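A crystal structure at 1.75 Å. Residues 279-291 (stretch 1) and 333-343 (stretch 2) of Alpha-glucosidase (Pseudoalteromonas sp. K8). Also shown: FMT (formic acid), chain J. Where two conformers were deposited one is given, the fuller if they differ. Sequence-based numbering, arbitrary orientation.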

# COMPACT_ATOMS: atom_id res chain seq x y z
N THR A 279 27.89 0.72 -5.83
CA THR A 279 27.79 0.20 -4.48
C THR A 279 27.15 1.24 -3.57
O THR A 279 27.23 2.45 -3.82
N TRP A 280 26.51 0.75 -2.51
CA TRP A 280 26.06 1.64 -1.44
C TRP A 280 27.24 2.12 -0.61
O TRP A 280 27.29 3.28 -0.21
N GLY A 281 28.19 1.22 -0.34
CA GLY A 281 29.35 1.57 0.45
C GLY A 281 30.39 2.31 -0.37
O GLY A 281 30.29 2.42 -1.59
N SER A 282 31.40 2.81 0.33
CA SER A 282 32.39 3.67 -0.31
C SER A 282 33.28 2.86 -1.25
O SER A 282 33.35 1.63 -1.18
N GLY A 283 33.95 3.56 -2.15
CA GLY A 283 34.88 2.92 -3.06
C GLY A 283 34.72 3.45 -4.46
O GLY A 283 33.99 4.40 -4.71
N ASP A 284 35.41 2.79 -5.40
CA ASP A 284 35.47 3.24 -6.78
C ASP A 284 34.12 3.24 -7.47
O ASP A 284 33.95 3.93 -8.48
N LYS A 285 33.15 2.47 -6.98
CA LYS A 285 31.84 2.39 -7.60
C LYS A 285 30.75 3.00 -6.74
O LYS A 285 29.56 2.76 -6.99
N HIS A 286 31.12 3.79 -5.73
CA HIS A 286 30.14 4.36 -4.81
C HIS A 286 29.10 5.19 -5.57
O HIS A 286 29.45 6.07 -6.36
N GLY A 287 27.82 4.90 -5.34
CA GLY A 287 26.79 5.64 -6.05
C GLY A 287 26.64 7.07 -5.56
O GLY A 287 26.56 8.01 -6.36
N ALA A 288 26.61 7.25 -4.24
CA ALA A 288 26.23 8.52 -3.61
C ALA A 288 27.43 9.46 -3.52
O ALA A 288 28.03 9.65 -2.46
N THR A 289 27.78 10.06 -4.64
CA THR A 289 28.81 11.09 -4.67
C THR A 289 28.20 12.42 -5.07
O THR A 289 27.13 12.48 -5.69
N THR A 290 28.90 13.50 -4.71
CA THR A 290 28.47 14.83 -5.12
C THR A 290 28.32 14.91 -6.63
O THR A 290 27.29 15.38 -7.15
N LYS A 291 29.32 14.43 -7.36
CA LYS A 291 29.30 14.48 -8.82
C LYS A 291 28.10 13.72 -9.38
O LYS A 291 27.39 14.21 -10.26
N PRO A 333 27.50 12.25 6.56
CA PRO A 333 27.71 11.71 5.21
C PRO A 333 29.12 11.17 5.02
O PRO A 333 30.06 11.53 5.74
N TYR A 334 29.25 10.29 4.04
CA TYR A 334 30.57 9.94 3.53
C TYR A 334 31.30 11.19 3.06
O TYR A 334 30.69 12.21 2.71
N ASP A 335 32.63 11.10 3.01
CA ASP A 335 33.44 12.24 2.60
C ASP A 335 33.21 12.65 1.15
O ASP A 335 33.53 13.78 0.78
N ASP A 336 32.68 11.76 0.30
CA ASP A 336 32.47 12.11 -1.09
C ASP A 336 31.05 12.58 -1.36
O ASP A 336 30.67 12.75 -2.52
N PHE A 337 30.27 12.83 -0.31
CA PHE A 337 28.90 13.33 -0.43
C PHE A 337 28.82 14.65 0.32
O PHE A 337 28.73 14.67 1.55
N ASP A 338 28.85 15.76 -0.42
CA ASP A 338 28.93 17.11 0.15
C ASP A 338 27.51 17.66 0.27
O ASP A 338 26.98 18.24 -0.68
N ILE A 339 26.90 17.51 1.45
CA ILE A 339 25.47 17.81 1.55
C ILE A 339 25.21 19.32 1.50
O ILE A 339 24.14 19.75 1.06
N ALA A 340 26.17 20.14 1.93
CA ALA A 340 26.00 21.59 1.82
C ALA A 340 26.06 22.03 0.37
O ALA A 340 25.27 22.88 -0.06
N ALA A 341 27.00 21.47 -0.40
CA ALA A 341 27.07 21.77 -1.82
C ALA A 341 25.79 21.32 -2.54
O ALA A 341 25.26 22.05 -3.39
N LEU A 342 25.28 20.14 -2.20
CA LEU A 342 24.07 19.65 -2.85
C LEU A 342 22.84 20.43 -2.42
O LEU A 342 21.89 20.58 -3.20
N THR A 343 22.83 20.94 -1.18
CA THR A 343 21.77 21.84 -0.75
C THR A 343 21.73 23.09 -1.62
O THR A 343 20.66 23.52 -2.07

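Two loops, each leading into a helix, meet here over a modest 492 Å² of summed buried surface, and polar pairings link the two, while aromatic and aliphatic groups pack alongside.

The charged or polar side-chain bonds come first. His-286 points toward the other stretch with chi1 in t, and its ND1 donates to Asp-336 OD2 at 2.8 Å, almost perfectly linear and near the plane of the imidazole. Asp-336 leaves its backbone sideways, but its p rotamer brings the carboxylate closer to its partner. The same OD2 accepts from water 1 at 3.0 Å, and that water in turn accepts from Gly-283 N at 2.8 Å, so one carboxylate oxygen ties both the histidine and the nearby turn of stretch 1. Gly-283 itself, with phi at 136°, adopts a backbone that calls for glycine.

Backbone groups supply the second layer. Thr-290 N donates to Asp-336 O at 2.9 Å, and Thr-289 CA lies 3.3 Å from that same Asp-336 O in a CA-H...O contact. Thr-290, chi1 m, then uses its side chain in return: Asp-338 N donates to Thr-290 OG1 at 2.9 Å. Amide and hydroxyl of one threonine thus engage backbone groups two residues apart, and Thr-290 has the largest covered area of the contact. Thr-289 and Asp-338 each sit at the N-cap position, right before a helix; the Thr-289 side chain (p) caps a backbone N just past the stretch, whereas Asp-338 (t) leaves sideways, its end leading away from stretch 1, and its OD1 accepts from Ala-341 N at 3.1 Å, a capping bond.

Aromatic and apolar packing closes the gaps. Tyr-334, pointing toward stretch 1 with chi1 m, meets the histidine obliquely, His-286 CE1 to Tyr-334 CD2 being 3.5 Å, with ring planes at 77°. Its far end reaches Gly-281, where CA lies 3.8 Å from Tyr-334 OH, and Ser-282 (p) adds CB at 4.0 Å from Tyr-334 CE1. Phe-337, chi1 t, sets CD2 3.6 Å from Ala-288 O and 4.2 Å from Ala-288 CB. Leu-342 (m, t) points toward stretch 1 from the helix, its CD2 4.1 Å from Thr-290 CG2, so the threonine's methyl contributes as well as its hydroxyl.

A formic acid, probably from the crystallisation liquor, binds backbone amides of stretch 1: Gly-281 N donates to FMT O2 at 2.8 Å, and Trp-280 N to FMT O1 at 2.9 Å, a weak bond. An ideal CB on Gly-281 would fall 2.9 Å from FMT O2, a clash that the bare glycine avoids. The Trp-280 side chain (m) leads away from stretch 2.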

# COMPACT_ATOMS: atom_id res chain seq x y z
CB THR A 279 29.16 -0.18 -3.93
OG1 THR A 279 30.00 0.98 -3.90
CG2 THR A 279 29.81 -1.23 -4.80
CB TRP A 280 25.06 0.93 -0.54
CG TRP A 280 23.63 0.81 -1.05
CD1 TRP A 280 22.64 1.74 -0.92
CD2 TRP A 280 23.05 -0.32 -1.70
NE1 TRP A 280 21.47 1.27 -1.48
CE2 TRP A 280 21.69 0.01 -1.97
CE3 TRP A 280 23.53 -1.57 -2.11
CZ2 TRP A 280 20.82 -0.88 -2.61
CZ3 TRP A 280 22.66 -2.45 -2.75
CH2 TRP A 280 21.32 -2.09 -3.00
CB SER A 282 33.24 4.36 0.74
OG SER A 282 33.97 3.41 1.48
CB ASP A 284 36.45 2.37 -7.58
CG ASP A 284 37.87 2.48 -7.08
OD1 ASP A 284 38.21 3.52 -6.46
OD2 ASP A 284 38.66 1.54 -7.32
CB LYS A 285 31.50 0.93 -7.93
CG LYS A 285 32.40 0.29 -8.99
CD LYS A 285 32.14 -1.21 -9.09
CE LYS A 285 30.65 -1.53 -9.22
NZ LYS A 285 30.35 -3.00 -9.07
CB HIS A 286 30.84 5.23 -3.77
CG HIS A 286 29.95 5.67 -2.65
ND1 HIS A 286 30.14 6.85 -1.97
CD2 HIS A 286 28.87 5.09 -2.09
CE1 HIS A 286 29.21 6.98 -1.04
NE2 HIS A 286 28.43 5.92 -1.09
CB ALA A 288 25.63 8.26 -2.23
CB THR A 289 29.94 10.74 -5.64
OG1 THR A 289 29.46 10.88 -6.99
CG2 THR A 289 30.41 9.33 -5.42
CB THR A 290 29.48 15.87 -4.62
OG1 THR A 290 29.64 15.73 -3.20
CG2 THR A 290 29.01 17.28 -4.94
CB LYS A 291 30.61 13.92 -9.37
CG LYS A 291 30.67 13.78 -10.88
CD LYS A 291 32.06 13.31 -11.30
CE LYS A 291 32.22 13.25 -12.82
NZ LYS A 291 31.38 12.18 -13.42
CB PRO A 333 27.47 12.93 4.31
CG PRO A 333 27.85 14.08 5.17
CD PRO A 333 27.38 13.71 6.55
CB TYR A 334 30.46 8.95 2.37
CG TYR A 334 30.13 7.52 2.74
CD1 TYR A 334 31.07 6.72 3.38
CD2 TYR A 334 28.91 6.95 2.41
CE1 TYR A 334 30.79 5.39 3.70
CE2 TYR A 334 28.61 5.62 2.72
CZ TYR A 334 29.57 4.85 3.37
OH TYR A 334 29.30 3.53 3.70
CB ASP A 335 34.92 11.94 2.79
CG ASP A 335 35.31 11.87 4.25
OD1 ASP A 335 34.50 12.33 5.09
OD2 ASP A 335 36.41 11.37 4.54
CB ASP A 336 32.84 10.94 -2.01
CG ASP A 336 32.10 9.65 -1.68
OD1 ASP A 336 31.40 9.60 -0.64
OD2 ASP A 336 32.23 8.69 -2.46
CB PHE A 337 27.91 12.31 0.12
CG PHE A 337 26.47 12.64 -0.18
CD1 PHE A 337 25.68 13.24 0.78
CD2 PHE A 337 25.92 12.35 -1.41
CE1 PHE A 337 24.35 13.54 0.51
CE2 PHE A 337 24.60 12.64 -1.69
CZ PHE A 337 23.81 13.24 -0.73
CB ASP A 338 29.82 17.99 -0.73
CG ASP A 338 30.08 19.36 -0.14
OD1 ASP A 338 29.32 19.82 0.74
OD2 ASP A 338 31.06 20.00 -0.57
CB ILE A 339 24.87 17.14 2.80
CG1 ILE A 339 23.34 17.03 2.67
CG2 ILE A 339 25.26 17.88 4.07
CD1 ILE A 339 22.66 16.17 3.73
CB ALA A 340 27.06 22.30 2.65
CB ALA A 341 28.29 21.09 -2.44
CB LEU A 342 23.91 18.16 -2.58
CG LEU A 342 25.04 17.33 -3.19
CD1 LEU A 342 25.03 15.91 -2.66
CD2 LEU A 342 24.92 17.33 -4.71
CB THR A 343 21.96 22.22 0.72
OG1 THR A 343 21.86 21.04 1.53
CG2 THR A 343 20.91 23.22 1.17
C FMT J . 27.34 -1.84 -0.94
O1 FMT J . 27.11 -2.08 -2.12
O2 FMT J . 28.46 -1.59 -0.47
O HOH W 1 33.91 6.32 -1.81